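Local coordinates for protein 2-hydroxyisobutanoyl-CoA mutase large subunit (Aquincola tertiaricarbonis, PDB 4R3U) that catalyses, together with its small cobalamin-binding partner subunit, the isomerization of 2-hydroxyisobutyryl-CoA and (S)-3-hydroxybutyryl-CoA by a B12-dependent rearrangement, at residues T466-R469 against K470-G473; E558-K561 against G562-T566; N111-F114 against K115-I118; R318-A321 against K322-E326; I506-T509 against R510-A514. One frame throughout, in Å; residues are numbered along the deposited sequence.

Contact 1: residues T466-R469 against K470-G473; sequences TALR and KQSG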
loop_
_atom_site.group_PDB
_atom_site.type_symbol
_atom_site.label_atom_id
_atom_site.label_comp_id
_atom_site.label_asym_id
_atom_site.label_seq_id
_atom_site.Cartn_x
_atom_site.Cartn_y
_atom_site.Cartn_z
ATOM N N THR A 466 -9.443 -22.808 -3.605
ATOM C CA THR A 466 -9.280 -21.390 -3.903
ATOM C C THR A 466 -10.138 -21.021 -5.131
ATOM O O THR A 466 -10.847 -20.006 -5.093
ATOM C CB THR A 466 -7.816 -21.027 -4.107
ATOM O OG1 THR A 466 -7.079 -21.224 -2.894
ATOM C CG2 THR A 466 -7.639 -19.609 -4.615
ATOM N N ALA A 467 -10.077 -21.848 -6.204
ATOM C CA ALA A 467 -10.825 -21.634 -7.436
ATOM C C ALA A 467 -12.327 -21.656 -7.167
ATOM O O ALA A 467 -13.042 -20.782 -7.662
ATOM C CB ALA A 467 -10.453 -22.685 -8.464
ATOM N N LEU A 468 -12.800 -22.623 -6.358
ATOM C CA LEU A 468 -14.211 -22.718 -5.998
ATOM C C LEU A 468 -14.654 -21.511 -5.139
ATOM O O LEU A 468 -15.794 -21.047 -5.298
ATOM C CB LEU A 468 -14.520 -24.028 -5.261
ATOM C CG LEU A 468 -14.370 -25.336 -6.028
ATOM C CD1 LEU A 468 -14.601 -26.501 -5.121
ATOM C CD2 LEU A 468 -15.297 -25.421 -7.219
ATOM N N ARG A 469 -13.764 -21.016 -4.230
ATOM C CA ARG A 469 -14.065 -19.871 -3.351
ATOM C C ARG A 469 -14.178 -18.569 -4.139
ATOM O O ARG A 469 -14.993 -17.727 -3.795
ATOM C CB ARG A 469 -13.046 -19.749 -2.203
ATOM C CG ARG A 469 -13.306 -20.747 -1.095
ATOM C CD ARG A 469 -12.352 -20.596 0.062
ATOM N NE ARG A 469 -12.302 -21.814 0.878
ATOM C CZ ARG A 469 -11.515 -21.979 1.940
ATOM N NH1 ARG A 469 -10.705 -21.000 2.339
ATOM N NH2 ARG A 469 -11.508 -23.132 2.591
ATOM N N LYS A 470 -13.382 -18.433 -5.215
ATOM C CA LYS A 470 -13.383 -17.321 -6.165
ATOM C C LYS A 470 -14.689 -17.353 -6.986
ATOM O O LYS A 470 -15.285 -16.318 -7.298
ATOM C CB LYS A 470 -12.198 -17.493 -7.135
ATOM C CG LYS A 470 -11.060 -16.526 -6.939
ATOM C CD LYS A 470 -9.927 -16.817 -7.909
ATOM C CE LYS A 470 -10.038 -16.153 -9.260
ATOM N NZ LYS A 470 -8.962 -16.657 -10.163
ATOM N N GLN A 471 -15.096 -18.549 -7.372
ATOM C CA GLN A 471 -16.287 -18.787 -8.161
ATOM C C GLN A 471 -17.540 -18.406 -7.364
ATOM O O GLN A 471 -18.321 -17.593 -7.856
ATOM C CB GLN A 471 -16.301 -20.247 -8.641
ATOM C CG GLN A 471 -17.464 -20.587 -9.531
ATOM C CD GLN A 471 -17.477 -22.037 -9.880
ATOM O OE1 GLN A 471 -17.344 -22.389 -11.039
ATOM N NE2 GLN A 471 -17.656 -22.907 -8.897
ATOM N N SER A 472 -17.697 -18.930 -6.133
ATOM C CA SER A 472 -18.822 -18.607 -5.250
ATOM C C SER A 472 -18.815 -17.157 -4.773
ATOM O O SER A 472 -19.857 -16.643 -4.371
ATOM C CB SER A 472 -18.830 -19.520 -4.029
ATOM O OG SER A 472 -17.701 -19.295 -3.207
ATOM N N GLY A 473 -17.635 -16.537 -4.755
ATOM C CA GLY A 473 -17.483 -15.178 -4.265
ATOM C C GLY A 473 -17.174 -15.134 -2.780
ATOM O O GLY A 473 -17.124 -14.047 -2.187
HETATM O O HOH W 1 -17.997 -22.328 -6.186
#
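Thr466 O takes the backbone N-H of Lys470 at an O to N distance of 3.0 Å, and with this bond the last turn of helix 454-472 begins. The Thr466 hydroxyl OG1 bonds back to Phe462 O. Ala467 O receives Gln471 N in the same way, and beside it the chain of Lys470 turns away to reach Asp127 of the small subunit with NZ. Leu468 O is gripped twice: by Ser472 N, in a bond with an N-H...O angle of 172°, and by a water that donates to it over 2.7 Å and accepts from Gln471 NE2 at 2.8 Å. The Leu468 and Gln471 side chains run alongside each other in the same direction, CD2 of the leucine lying 3.8 Å from NE2 of the glutamine. Arg469 O closes the helix with a weak bond from Gly473 N, whose positive phi breaks the helical path, while the Arg469 guanidinium pairs with Glu465 and Asp54. This last turn faces the cobalamin-binding small subunit: Gln471 OE1 is hydrogen-bonded to Gln131 N of the small subunit, Ala467 packs on Val35 of the small subunit, and the loop carrying Lys475 and Val477 of its own chain folds back over Arg469 and Lys470.

Contact 2: residues E558-K561 against G562-T566; sequences EKLK and GIWGT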
loop_
_atom_site.group_PDB
_atom_site.type_symbol
_atom_site.label_atom_id
_atom_site.label_comp_id
_atom_site.label_asym_id
_atom_site.label_seq_id
_atom_site.Cartn_x
_atom_site.Cartn_y
_atom_site.Cartn_z
ATOM N N GLU A 558 22.911 -33.137 -22.378
ATOM C CA GLU A 558 22.675 -34.330 -23.210
ATOM C C GLU A 558 23.581 -35.472 -22.886
ATOM O O GLU A 558 23.101 -36.603 -22.793
ATOM C CB GLU A 558 22.691 -34.013 -24.701
ATOM C CG GLU A 558 21.502 -33.181 -25.144
ATOM C CD GLU A 558 20.125 -33.702 -24.772
ATOM O OE1 GLU A 558 19.770 -34.826 -25.201
ATOM O OE2 GLU A 558 19.393 -32.965 -24.068
ATOM N N LYS A 559 24.889 -35.187 -22.683
ATOM C CA LYS A 559 25.894 -36.189 -22.322
ATOM C C LYS A 559 25.473 -36.951 -21.042
ATOM O O LYS A 559 25.542 -38.180 -21.006
ATOM C CB LYS A 559 27.269 -35.515 -22.143
ATOM C CG LYS A 559 28.420 -36.485 -22.024
ATOM C CD LYS A 559 28.731 -37.126 -23.360
ATOM C CE LYS A 559 29.834 -38.144 -23.282
ATOM N NZ LYS A 559 30.162 -38.677 -24.633
ATOM N N LEU A 560 24.994 -36.207 -20.012
ATOM C CA LEU A 560 24.574 -36.775 -18.728
ATOM C C LEU A 560 23.256 -37.555 -18.768
ATOM O O LEU A 560 23.080 -38.465 -17.949
ATOM C CB LEU A 560 24.658 -35.767 -17.569
ATOM C CG LEU A 560 26.043 -35.158 -17.280
ATOM C CD1 LEU A 560 25.982 -34.220 -16.086
ATOM C CD2 LEU A 560 27.111 -36.238 -17.011
ATOM N N LYS A 561 22.365 -37.251 -19.755
ATOM C CA LYS A 561 21.104 -37.977 -19.972
ATOM C C LYS A 561 21.381 -39.454 -20.367
ATOM O O LYS A 561 20.608 -40.338 -20.005
ATOM C CB LYS A 561 20.267 -37.312 -21.063
ATOM C CG LYS A 561 19.410 -36.163 -20.569
ATOM C CD LYS A 561 18.734 -35.491 -21.746
ATOM C CE LYS A 561 17.787 -34.402 -21.318
ATOM N NZ LYS A 561 17.327 -33.596 -22.477
ATOM N N GLY A 562 22.497 -39.689 -21.066
ATOM C CA GLY A 562 22.967 -41.009 -21.482
ATOM C C GLY A 562 23.239 -41.984 -20.347
ATOM O O GLY A 562 23.076 -43.198 -20.528
ATOM N N ILE A 563 23.647 -41.466 -19.160
ATOM C CA ILE A 563 23.892 -42.305 -17.969
ATOM C C ILE A 563 22.773 -42.219 -16.904
ATOM O O ILE A 563 22.614 -43.145 -16.109
ATOM C CB ILE A 563 25.321 -42.134 -17.351
ATOM C CG1 ILE A 563 25.578 -40.705 -16.833
ATOM C CG2 ILE A 563 26.428 -42.604 -18.309
ATOM C CD1 ILE A 563 26.296 -40.676 -15.509
ATOM N N TRP A 564 22.033 -41.094 -16.870
ATOM C CA TRP A 564 20.996 -40.819 -15.869
ATOM C C TRP A 564 19.552 -40.955 -16.337
ATOM O O TRP A 564 18.661 -41.223 -15.516
ATOM C CB TRP A 564 21.208 -39.431 -15.249
ATOM C CG TRP A 564 22.367 -39.363 -14.295
ATOM C CD1 TRP A 564 22.954 -40.408 -13.638
ATOM C CD2 TRP A 564 23.058 -38.179 -13.867
ATOM N NE1 TRP A 564 23.966 -39.951 -12.834
ATOM C CE2 TRP A 564 24.055 -38.584 -12.954
ATOM C CE3 TRP A 564 22.925 -36.810 -14.158
ATOM C CZ2 TRP A 564 24.918 -37.666 -12.327
ATOM C CZ3 TRP A 564 23.791 -35.905 -13.549
ATOM C CH2 TRP A 564 24.781 -36.335 -12.661
ATOM N N GLY A 565 19.322 -40.739 -17.628
ATOM C CA GLY A 565 17.974 -40.770 -18.179
ATOM C C GLY A 565 17.265 -39.467 -17.893
ATOM O O GLY A 565 17.899 -38.471 -17.548
ATOM N N THR A 566 15.951 -39.452 -18.056
ATOM C CA THR A 566 15.138 -38.261 -17.812
ATOM C C THR A 566 14.004 -38.592 -16.883
ATOM O O THR A 566 13.618 -39.762 -16.775
ATOM C CB THR A 566 14.632 -37.651 -19.121
ATOM O OG1 THR A 566 13.788 -38.581 -19.796
ATOM C CG2 THR A 566 15.763 -37.199 -20.034
#
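Leu560 O accepts from two amides at the end of helix 553-564: Trp564 N at 3.0 Å in the carbonyl plane, and Ile563 N from above that plane, 64° out of it. Lys561 O takes Gly565 N at 2.7 Å, and there the positive phi of Gly565 ends the helix. Among the side chains, Leu560 and Trp564 lie alongside each other, with CD1 of the leucine 3.8 Å from CZ3 of the indole. Ile563 CD1 sits 3.6 Å above one face of the same indole, offset toward its rim. Lys561 leaves beside its own backbone N (chi1 -84°) and then runs fully extended, which takes CG, CD and CE at a slant past the methyl of Thr566; CE approaches Thr566 CG2 to 3.7 Å. Its ammonium ends on Glu558, NZ to OE2 2.7 Å, a salt bridge on the syn side of the carboxylate one turn back. Replacing Lys561 with an alanine would probably leave the Glu558 carboxylate without this charged mate and strip the Thr566 methyl of its aliphatic neighbour. The turn packs against two further helices: Leu560, Ile563 and Trp564 all touch Ala532 of helix 518-532, and the indole reaches across to Pro228, Arg231 and Ile232 of helix 226-243, meeting the ring of Tyr224 edge-to-face just before that helix begins.

Contact 3: residues N111-F114 against K115-I118; sequences NKRF and KYLI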
loop_
_atom_site.group_PDB
_atom_site.type_symbol
_atom_site.label_atom_id
_atom_site.label_comp_id
_atom_site.label_asym_id
_atom_site.label_seq_id
_atom_site.Cartn_x
_atom_site.Cartn_y
_atom_site.Cartn_z
ATOM N N ASN A 111 20.768 -7.290 -20.290
ATOM C CA ASN A 111 21.816 -6.400 -19.771
ATOM C C ASN A 111 21.343 -4.931 -19.780
ATOM O O ASN A 111 21.625 -4.201 -18.834
ATOM C CB ASN A 111 23.106 -6.547 -20.587
ATOM C CG ASN A 111 24.217 -5.637 -20.161
ATOM O OD1 ASN A 111 24.465 -4.610 -20.790
ATOM N ND2 ASN A 111 24.905 -5.988 -19.081
ATOM N N LYS A 112 20.622 -4.511 -20.847
ATOM C CA LYS A 112 20.048 -3.176 -21.007
ATOM C C LYS A 112 19.027 -2.926 -19.858
ATOM O O LYS A 112 19.073 -1.865 -19.214
ATOM C CB LYS A 112 19.403 -3.037 -22.409
ATOM C CG LYS A 112 18.790 -1.653 -22.713
ATOM C CD LYS A 112 17.761 -1.691 -23.847
ATOM C CE LYS A 112 16.297 -1.612 -23.403
ATOM N NZ LYS A 112 15.634 -2.944 -23.259
ATOM N N ARG A 113 18.149 -3.925 -19.579
ATOM C CA ARG A 113 17.175 -3.877 -18.471
ATOM C C ARG A 113 17.869 -3.830 -17.092
ATOM O O ARG A 113 17.410 -3.077 -16.241
ATOM C CB ARG A 113 16.171 -5.047 -18.538
ATOM C CG ARG A 113 15.017 -4.980 -17.518
ATOM C CD ARG A 113 14.120 -3.749 -17.646
ATOM N NE ARG A 113 13.271 -3.864 -18.823
ATOM C CZ ARG A 113 12.041 -4.352 -18.800
ATOM N NH1 ARG A 113 11.353 -4.471 -19.918
ATOM N NH2 ARG A 113 11.519 -4.807 -17.667
ATOM N N PHE A 114 18.988 -4.596 -16.874
ATOM C CA PHE A 114 19.769 -4.530 -15.619
ATOM C C PHE A 114 20.157 -3.086 -15.346
ATOM O O PHE A 114 19.918 -2.573 -14.254
ATOM C CB PHE A 114 21.054 -5.384 -15.673
ATOM C CG PHE A 114 20.870 -6.878 -15.589
ATOM C CD1 PHE A 114 19.665 -7.430 -15.145
ATOM C CD2 PHE A 114 21.891 -7.744 -15.976
ATOM C CE1 PHE A 114 19.500 -8.821 -15.075
ATOM C CE2 PHE A 114 21.738 -9.127 -15.857
ATOM C CZ PHE A 114 20.536 -9.657 -15.426
ATOM N N LYS A 115 20.737 -2.439 -16.365
ATOM C CA LYS A 115 21.219 -1.049 -16.336
ATOM C C LYS A 115 20.102 -0.065 -16.052
ATOM O O LYS A 115 20.281 0.803 -15.194
ATOM C CB LYS A 115 22.034 -0.722 -17.591
ATOM C CG LYS A 115 23.301 -1.573 -17.650
ATOM C CD LYS A 115 24.041 -1.489 -18.960
ATOM C CE LYS A 115 25.423 -2.086 -18.837
ATOM N NZ LYS A 115 25.994 -2.408 -20.177
ATOM N N TYR A 116 18.921 -0.253 -16.683
ATOM C CA TYR A 116 17.733 0.559 -16.432
ATOM C C TYR A 116 17.303 0.439 -14.957
ATOM O O TYR A 116 17.053 1.455 -14.288
ATOM C CB TYR A 116 16.569 0.124 -17.336
ATOM C CG TYR A 116 15.279 0.811 -16.974
ATOM C CD1 TYR A 116 15.020 2.116 -17.394
ATOM C CD2 TYR A 116 14.346 0.192 -16.139
ATOM C CE1 TYR A 116 13.844 2.774 -17.025
ATOM C CE2 TYR A 116 13.182 0.852 -15.741
ATOM C CZ TYR A 116 12.926 2.134 -16.207
ATOM O OH TYR A 116 11.768 2.778 -15.863
ATOM N N LEU A 117 17.167 -0.821 -14.480
ATOM C CA LEU A 117 16.759 -1.178 -13.117
ATOM C C LEU A 117 17.721 -0.610 -12.092
ATOM O O LEU A 117 17.269 -0.071 -11.080
ATOM C CB LEU A 117 16.619 -2.719 -12.973
ATOM C CG LEU A 117 15.486 -3.386 -13.767
ATOM C CD1 LEU A 117 15.599 -4.874 -13.710
ATOM C CD2 LEU A 117 14.108 -2.913 -13.287
ATOM N N ILE A 118 19.046 -0.689 -12.361
ATOM C CA ILE A 118 20.083 -0.082 -11.508
ATOM C C ILE A 118 19.922 1.452 -11.465
ATOM O O ILE A 118 19.923 2.034 -10.388
ATOM C CB ILE A 118 21.517 -0.573 -11.895
ATOM C CG1 ILE A 118 21.644 -2.088 -11.530
ATOM C CG2 ILE A 118 22.622 0.279 -11.216
ATOM C CD1 ILE A 118 22.797 -2.864 -12.137
#
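Asn111, Lys112, Arg113 and Phe114 each give their carbonyl to the amide four residues on, from Lys115 to Ile118, in regular alpha-helical bonds; the shortest runs from Ile118 N to Phe114 O at 2.8 Å. The segments are successive turns of helix 107-119, the crossover helix of the beta-alpha-beta unit between strands 97-102 and 125-128. Lys115 reaches back along the turn with an extended chain, and its NZ meets Asn111 OD1 at 2.7 Å in the amide plane, on a lone pair. Asn111 swings its amide out to meet it with CG anti to N (chi1 178°). On another side of the helix, Arg113 bends at chi2 and chi3 and lays CG 3.9 Å from Leu117 CD1, while its guanidinium goes on to Pro388 O. Phe114 turns to the sheet, packing on Ala102, Ile125 and Thr127. The Lys115 ammonium has a second anchor in Asp167, and Asn111 ND2 donates to the carbonyls of Leu164 and Ala166. A methionine in place of Lys115 would probably leave Asp167 without its countercharge and Asn111 OD1 without its donor. The chemistry is thus two-sided: the buried amide of Asn111 is engaged through both oxygen and nitrogen, which is likely to hold its rotation fixed, and the lysine charge is probably balanced by Asp167, so that this polar cluster ties the helix to the end of helix 158-164 and the residues that follow.

Contact 4: residues R318-A321 against K322-E326; sequences RCYA and KIMKE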
loop_
_atom_site.group_PDB
_atom_site.type_symbol
_atom_site.label_atom_id
_atom_site.label_comp_id
_atom_site.label_asym_id
_atom_site.label_seq_id
_atom_site.Cartn_x
_atom_site.Cartn_y
_atom_site.Cartn_z
ATOM N N ARG A 318 11.970 -19.134 13.352
ATOM C CA ARG A 318 12.008 -19.838 14.645
ATOM C C ARG A 318 12.171 -21.344 14.455
ATOM O O ARG A 318 13.004 -21.954 15.125
ATOM C CB ARG A 318 10.763 -19.513 15.498
ATOM C CG ARG A 318 10.805 -20.097 16.919
ATOM C CD ARG A 318 10.040 -19.239 17.888
ATOM N NE ARG A 318 8.627 -19.587 17.925
ATOM C CZ ARG A 318 7.654 -18.775 18.326
ATOM N NH1 ARG A 318 6.405 -19.208 18.375
ATOM N NH2 ARG A 318 7.922 -17.527 18.688
ATOM N N CYS A 319 11.373 -21.934 13.538
ATOM C CA CYS A 319 11.380 -23.357 13.177
ATOM C C CYS A 319 12.745 -23.763 12.632
ATOM O O CYS A 319 13.322 -24.760 13.077
ATOM C CB CYS A 319 10.262 -23.661 12.182
ATOM S SG CYS A 319 8.595 -23.533 12.875
ATOM N N TYR A 320 13.280 -22.940 11.718
ATOM C CA TYR A 320 14.586 -23.131 11.115
ATOM C C TYR A 320 15.687 -23.144 12.165
ATOM O O TYR A 320 16.521 -24.049 12.131
ATOM C CB TYR A 320 14.866 -22.042 10.069
ATOM C CG TYR A 320 16.258 -22.131 9.477
ATOM C CD1 TYR A 320 16.588 -23.132 8.566
ATOM C CD2 TYR A 320 17.249 -21.218 9.834
ATOM C CE1 TYR A 320 17.865 -23.213 8.007
ATOM C CE2 TYR A 320 18.524 -21.287 9.285
ATOM C CZ TYR A 320 18.828 -22.291 8.374
ATOM O OH TYR A 320 20.081 -22.368 7.834
ATOM N N ALA A 321 15.693 -22.146 13.094
ATOM C CA ALA A 321 16.685 -22.074 14.174
ATOM C C ALA A 321 16.674 -23.358 15.008
ATOM O O ALA A 321 17.739 -23.970 15.199
ATOM C CB ALA A 321 16.418 -20.882 15.061
ATOM N N LYS A 322 15.452 -23.787 15.446
ATOM C CA LYS A 322 15.242 -24.969 16.273
ATOM C C LYS A 322 15.715 -26.253 15.605
ATOM O O LYS A 322 16.341 -27.071 16.268
ATOM C CB LYS A 322 13.782 -25.056 16.752
ATOM C CG LYS A 322 13.454 -24.006 17.799
ATOM C CD LYS A 322 11.982 -23.945 18.185
ATOM C CE LYS A 322 11.817 -23.047 19.395
ATOM N NZ LYS A 322 10.444 -23.107 19.962
ATOM N N ILE A 323 15.452 -26.400 14.288
ATOM C CA ILE A 323 15.824 -27.576 13.477
ATOM C C ILE A 323 17.343 -27.686 13.386
ATOM O O ILE A 323 17.899 -28.743 13.676
ATOM C CB ILE A 323 15.150 -27.526 12.072
ATOM C CG1 ILE A 323 13.613 -27.715 12.165
ATOM C CG2 ILE A 323 15.761 -28.534 11.107
ATOM C CD1 ILE A 323 12.829 -27.220 10.838
ATOM N N MET A 324 18.006 -26.588 12.987
ATOM C CA MET A 324 19.458 -26.498 12.833
ATOM C C MET A 324 20.212 -26.769 14.137
ATOM O O MET A 324 21.141 -27.588 14.144
ATOM C CB MET A 324 19.850 -25.151 12.188
ATOM C CG MET A 324 19.266 -24.953 10.782
ATOM S SD MET A 324 19.420 -26.363 9.619
ATOM C CE MET A 324 21.046 -26.180 9.132
ATOM N N LYS A 325 19.754 -26.169 15.250
ATOM C CA LYS A 325 20.341 -26.379 16.566
ATOM C C LYS A 325 20.032 -27.756 17.120
ATOM O O LYS A 325 20.963 -28.496 17.437
ATOM C CB LYS A 325 19.894 -25.294 17.574
ATOM C CG LYS A 325 20.695 -25.334 18.883
ATOM C CD LYS A 325 19.957 -24.700 20.055
ATOM C CE LYS A 325 20.932 -24.167 21.056
ATOM N NZ LYS A 325 20.315 -23.120 21.911
ATOM N N GLU A 326 18.729 -28.081 17.286
ATOM C CA GLU A 326 18.288 -29.326 17.916
ATOM C C GLU A 326 18.440 -30.573 17.094
ATOM O O GLU A 326 18.918 -31.584 17.626
ATOM C CB GLU A 326 16.878 -29.211 18.517
ATOM C CG GLU A 326 16.708 -28.101 19.555
ATOM C CD GLU A 326 17.516 -28.100 20.847
ATOM O OE1 GLU A 326 17.810 -29.197 21.379
ATOM O OE2 GLU A 326 17.780 -26.993 21.371
#
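A Met-aromatic contact marks this part of helix 306-327, the crossover helix of the beta-alpha-beta unit between strands 298-302 and 340-344 in the barrel domain: Met324 lies against one face of the Tyr320 ring, one turn earlier. Its CG stands 3.5 Å above the ring plane, shifted toward the rim, in a CH-pi contact 3.7 Å from the centroid and 19° off the normal, whereas SD is more oblique at 4.6 Å from the same centroid. In Met324 chi1 (-61°) sets CG beside the backbone N and over the face; the bend at chi2 then places SD, and chi3 brings CE near Tyr320 OH. In Tyr320, CG lies opposite the backbone N (chi1 176°), which brings the ring back toward Met324 with one face to CG. Backbone bonds join each residue from Arg318 to Ala321 to the one four places on, that from Met324 N to Tyr320 O being 3.1 Å. On a different side Arg318 and Lys322 run side by side, with CG of the arginine 4.0 Å from CE of the lysine. Their like charges, NE and NZ 4.5 Å apart, are gathered around shared partners: Glu430 takes both Arg318 NH1 and Lys322 NZ, Asp73 receives NZ on its carboxylate and Arg318 NH2 on its backbone O, and Arg318 NH1 also bonds Thr427 OG1. Cys319 and Ile323 fill the space between helix 264-283, at Leu272, and helix 420-442, at Phe434, while the Tyr320 ring meets Phe298 of strand 298-302 edge-to-face and packs on Leu275.

Contact 5: residues I506-T509 against R510-A514; sequences ISRT and RRVRA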
loop_
_atom_site.group_PDB
_atom_site.type_symbol
_atom_site.label_atom_id
_atom_site.label_comp_id
_atom_site.label_asym_id
_atom_site.label_seq_id
_atom_site.Cartn_x
_atom_site.Cartn_y
_atom_site.Cartn_z
ATOM N N ILE A 506 21.061 -18.259 -31.970
ATOM C CA ILE A 506 21.638 -19.440 -32.650
ATOM C C ILE A 506 22.988 -19.084 -33.295
ATOM O O ILE A 506 23.956 -19.842 -33.162
ATOM C CB ILE A 506 20.683 -20.100 -33.682
ATOM C CG1 ILE A 506 19.173 -20.085 -33.286
ATOM C CG2 ILE A 506 21.157 -21.486 -34.141
ATOM C CD1 ILE A 506 18.715 -20.865 -32.182
ATOM N N SER A 507 23.056 -17.901 -33.941
ATOM C CA SER A 507 24.251 -17.361 -34.591
ATOM C C SER A 507 25.459 -17.462 -33.675
ATOM O O SER A 507 26.498 -17.965 -34.112
ATOM C CB SER A 507 24.027 -15.906 -34.983
ATOM O OG SER A 507 23.051 -15.803 -36.003
ATOM N N ARG A 508 25.310 -17.003 -32.400
ATOM C CA ARG A 508 26.355 -17.034 -31.376
ATOM C C ARG A 508 26.671 -18.446 -30.909
ATOM O O ARG A 508 27.852 -18.779 -30.792
ATOM C CB ARG A 508 25.987 -16.144 -30.186
ATOM C CG ARG A 508 27.047 -16.104 -29.077
ATOM C CD ARG A 508 27.115 -14.764 -28.404
ATOM N NE ARG A 508 25.865 -14.481 -27.709
ATOM C CZ ARG A 508 25.408 -13.268 -27.453
ATOM N NH1 ARG A 508 24.236 -13.108 -26.851
ATOM N NH2 ARG A 508 26.101 -12.203 -27.824
ATOM N N THR A 509 25.635 -19.267 -30.637
ATOM C CA THR A 509 25.788 -20.660 -30.193
ATOM C C THR A 509 26.563 -21.464 -31.239
ATOM O O THR A 509 27.507 -22.174 -30.869
ATOM C CB THR A 509 24.433 -21.269 -29.745
ATOM O OG1 THR A 509 23.972 -20.523 -28.624
ATOM C CG2 THR A 509 24.551 -22.718 -29.302
ATOM N N ARG A 510 26.202 -21.296 -32.549
ATOM C CA ARG A 510 26.836 -21.969 -33.699
ATOM C C ARG A 510 28.318 -21.592 -33.822
ATOM O O ARG A 510 29.151 -22.458 -34.144
ATOM C CB ARG A 510 26.110 -21.634 -35.024
ATOM C CG ARG A 510 24.768 -22.336 -35.231
ATOM C CD ARG A 510 24.241 -22.134 -36.645
ATOM N NE ARG A 510 22.871 -22.630 -36.793
ATOM C CZ ARG A 510 22.075 -22.372 -37.835
ATOM N NH1 ARG A 510 22.495 -21.588 -38.824
ATOM N NH2 ARG A 510 20.846 -22.874 -37.879
ATOM N N ARG A 511 28.626 -20.295 -33.580
ATOM C CA ARG A 511 29.945 -19.688 -33.636
ATOM C C ARG A 511 30.827 -20.269 -32.531
ATOM O O ARG A 511 31.947 -20.706 -32.815
ATOM C CB ARG A 511 29.822 -18.157 -33.489
ATOM C CG ARG A 511 31.084 -17.368 -33.833
ATOM C CD ARG A 511 31.146 -16.006 -33.154
ATOM N NE ARG A 511 30.827 -16.023 -31.718
ATOM C CZ ARG A 511 31.659 -15.646 -30.753
ATOM N NH1 ARG A 511 32.881 -15.218 -31.048
ATOM N NH2 ARG A 511 31.277 -15.693 -29.485
ATOM N N VAL A 512 30.314 -20.311 -31.286
ATOM C CA VAL A 512 31.007 -20.851 -30.101
ATOM C C VAL A 512 31.439 -22.302 -30.365
ATOM O O VAL A 512 32.610 -22.642 -30.138
ATOM C CB VAL A 512 30.167 -20.678 -28.796
ATOM C CG1 VAL A 512 30.753 -21.468 -27.620
ATOM C CG2 VAL A 512 30.004 -19.195 -28.435
ATOM N N ARG A 513 30.507 -23.133 -30.892
ATOM C CA ARG A 513 30.759 -24.526 -31.271
ATOM C C ARG A 513 31.798 -24.627 -32.393
ATOM O O ARG A 513 32.616 -25.551 -32.376
ATOM C CB ARG A 513 29.468 -25.210 -31.735
ATOM C CG ARG A 513 28.424 -25.432 -30.673
ATOM C CD ARG A 513 27.205 -26.011 -31.341
ATOM N NE ARG A 513 26.069 -26.215 -30.437
ATOM C CZ ARG A 513 24.810 -25.927 -30.750
ATOM N NH1 ARG A 513 24.521 -25.366 -31.921
ATOM N NH2 ARG A 513 23.833 -26.167 -29.887
ATOM N N ALA A 514 31.760 -23.700 -33.374
ATOM C CA ALA A 514 32.698 -23.692 -34.522
ATOM C C ALA A 514 34.144 -23.332 -34.103
ATOM O O ALA A 514 35.072 -24.055 -34.454
ATOM C CB ALA A 514 32.204 -22.736 -35.601
#
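Thr509 lays its methyl CG2 over one face of the Arg513 guanidinium, above its centre, with CZ of the arginine 3.5 Å away. With CG2 anti to N, the hydroxyl OG1 lies beside N (chi1 -63°) and bonds to Asp156. The arginine, extended from CG to NE, is held at both terminal nitrogens by acids, NH2 by Asp138 and NH1 by Asp140, which is likely to hold the guanidinium plane in place under the methyl. Ile506 meets Arg510 differently: its CG2 comes obliquely to the guanidinium, 3.4 Å from NE of the arginine. These are i to i+4 pairs on adjacent turns of helix 501-515, a helix at the surface of the chain, and its backbone bonds follow suit, the shortest being Arg510 N to Ile506 O at 2.7 Å with an N-H...O angle of 169°. Val512 sets CG2 3.2 Å from Arg508 O and packs on Ala159 of helix 158-164. Arg508 sends its guanidinium out to Glu108 and Asp160, while Arg511 turns its own to Glu515 and touches Ala159.

Overall arrangement
All five contacts are turns of single helices, yet their chemistry follows their depth. Contact 4 is buried, with a methionine set on a tyrosine ring, and contact 3 is partly buried; both lie on crossover helices of the same parallel sheet, on opposite sides of the chain's centre. Contacts 1, 2 and 5 are at the surface. Contacts 1 and 2 both end a helix at a glycine with positive phi, but the first faces the small subunit and the second packs on its own chain. Contact 5 relies on arginines and acids; its nearest atoms come within about 9 Å of both contact 2 and contact 3, and helix 158-164 neighbours contacts 3 and 5.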